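Macrophage receptor MARCO (Mus musculus, PDB 2OYA) acts as a macrophage scavenger receptor whose cysteine-rich domain recognises ligands through a basic and an acidic cluster. Local coordinates at residues T40-C43 and R44-Y48. Residues are numbered along the deposited sequence; the frame is centred on the assembly and turned at random.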
loop_
_atom_site.group_PDB
_atom_site.type_symbol
_atom_site.label_atom_id
_atom_site.label_comp_id
_atom_site.label_asym_id
_atom_site.label_seq_id
_atom_site.Cartn_x
_atom_site.Cartn_y
_atom_site.Cartn_z
ATOM N N THR A 40 5.996 1.275 -5.000
ATOM C CA THR A 40 7.357 0.824 -4.690
ATOM C C THR A 40 7.666 1.053 -3.209
ATOM O O THR A 40 8.253 0.189 -2.564
ATOM C CB THR A 40 8.393 1.494 -5.622
ATOM O OG1 THR A 40 8.140 1.059 -6.967
ATOM C CG2 THR A 40 9.838 1.124 -5.256
ATOM N N VAL A 41 7.281 2.210 -2.668
ATOM C CA VAL A 41 7.501 2.438 -1.232
ATOM C C VAL A 41 6.732 1.425 -0.386
ATOM O O VAL A 41 7.301 0.809 0.526
ATOM C CB VAL A 41 7.197 3.887 -0.793
ATOM C CG1 VAL A 41 7.340 4.019 0.721
ATOM C CG2 VAL A 41 8.138 4.832 -1.502
ATOM N N PHE A 42 5.460 1.225 -0.718
ATOM C CA PHE A 42 4.632 0.266 0.011
ATOM C C PHE A 42 5.262 -1.122 -0.057
ATOM O O PHE A 42 5.421 -1.781 0.971
ATOM C CB PHE A 42 3.208 0.248 -0.578
ATOM C CG PHE A 42 2.300 -0.782 0.042
ATOM C CD1 PHE A 42 1.434 -0.423 1.074
ATOM C CD2 PHE A 42 2.301 -2.110 -0.410
ATOM C CE1 PHE A 42 0.584 -1.381 1.658
ATOM C CE2 PHE A 42 1.470 -3.071 0.171
ATOM C CZ PHE A 42 0.605 -2.695 1.215
ATOM N N CYS A 43 5.620 -1.563 -1.267
ATOM C CA CYS A 43 6.194 -2.898 -1.463
ATOM C C CYS A 43 7.560 -3.080 -0.766
ATOM O O CYS A 43 7.841 -4.148 -0.233
ATOM C CB CYS A 43 6.295 -3.221 -2.954
ATOM S SG CYS A 43 4.675 -3.375 -3.759
ATOM N N ARG A 44 8.373 -2.029 -0.758
ATOM C CA ARG A 44 9.659 -2.003 -0.049
ATOM C C ARG A 44 9.479 -2.305 1.434
ATOM O O ARG A 44 10.299 -3.029 2.043
ATOM C CB ARG A 44 10.316 -0.640 -0.255
ATOM C CG ARG A 44 11.595 -0.364 0.534
ATOM C CD ARG A 44 12.136 1.012 0.134
ATOM N NE ARG A 44 12.503 1.086 -1.283
ATOM C CZ ARG A 44 12.315 2.161 -2.043
ATOM N NH1 ARG A 44 11.737 3.247 -1.529
ATOM N NH2 ARG A 44 12.690 2.144 -3.320
ATOM N N MET A 45 8.395 -1.792 2.014
ATOM C CA MET A 45 8.096 -2.060 3.422
ATOM C C MET A 45 7.953 -3.555 3.709
ATOM O O MET A 45 8.305 -4.025 4.803
ATOM C CB MET A 45 6.847 -1.310 3.859
ATOM C CG MET A 45 7.013 0.200 3.833
ATOM S SD MET A 45 5.482 1.026 4.277
ATOM C CE MET A 45 5.347 0.629 6.032
ATOM N N LEU A 46 7.458 -4.299 2.716
ATOM C CA LEU A 46 7.295 -5.748 2.828
ATOM C C LEU A 46 8.521 -6.533 2.346
ATOM O O LEU A 46 8.512 -7.777 2.330
ATOM C CB LEU A 46 6.017 -6.191 2.095
ATOM C CG LEU A 46 4.685 -5.703 2.667
ATOM C CD1 LEU A 46 3.562 -6.023 1.678
ATOM C CD2 LEU A 46 4.412 -6.352 4.013
ATOM N N GLY A 47 9.574 -5.816 1.972
ATOM C CA GLY A 47 10.834 -6.427 1.560
ATOM C C GLY A 47 10.995 -6.678 0.059
ATOM O O GLY A 47 11.993 -7.262 -0.363
ATOM N N TYR A 48 10.041 -6.214 -0.746
ATOM C CA TYR A 48 10.119 -6.328 -2.207
ATOM C C TYR A 48 10.946 -5.182 -2.769
ATOM O O TYR A 48 11.175 -4.190 -2.087
ATOM C CB TYR A 48 8.706 -6.342 -2.831
ATOM C CG TYR A 48 7.881 -7.516 -2.395
ATOM C CD1 TYR A 48 6.992 -7.413 -1.332
ATOM C CD2 TYR A 48 7.989 -8.750 -3.051
ATOM C CE1 TYR A 48 6.238 -8.518 -0.918
ATOM C CE2 TYR A 48 7.234 -9.841 -2.662
ATOM C CZ TYR A 48 6.365 -9.730 -1.596
ATOM O OH TYR A 48 5.642 -10.845 -1.226
#
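C43 O is gripped by two backbone amides that approach from opposite faces of its carbonyl plane: L46 N at 3.0 Å and, from beyond the turn, Y48 N at 3.1 Å. L46 N lies 62° and Y48 N 40° out of that plane, on opposite sides. The same oxygen also meets the Y48 ring at its edge, in plane, with CD1 3.5 Å away, while the two CB atoms of C43 and Y48 touch. Regular helical bonding persists one turn earlier, where R44 N reaches T40 O at 2.9 Å and M45 N reaches V41 O at 3.2 Å.

With CG anti to the backbone N (chi1 173°), the R44 side chain runs back along the helix and then bends at chi3. Its guanidinium thereby comes obliquely against two methyls, NH2 lying 3.6 Å from T40 CG2 and NH1 near V41 CG2; NH1 also bonds G73 O and E75 O. The F42 and L46 side chains run alongside each other in the same direction, meeting at F42 CE2 and L46 CD1, 3.9 Å apart.

C43 SG forms a disulfide with C101 of strand 98-101, tying the end of helix 36-45 to that strand. G47, at positive phi, is the first residue to leave helical geometry. With the bonds from Y48 N to C43 O and from G47 N to R44 O, it makes the Schellman motif that ends helix 36-45 in the SRCR domain.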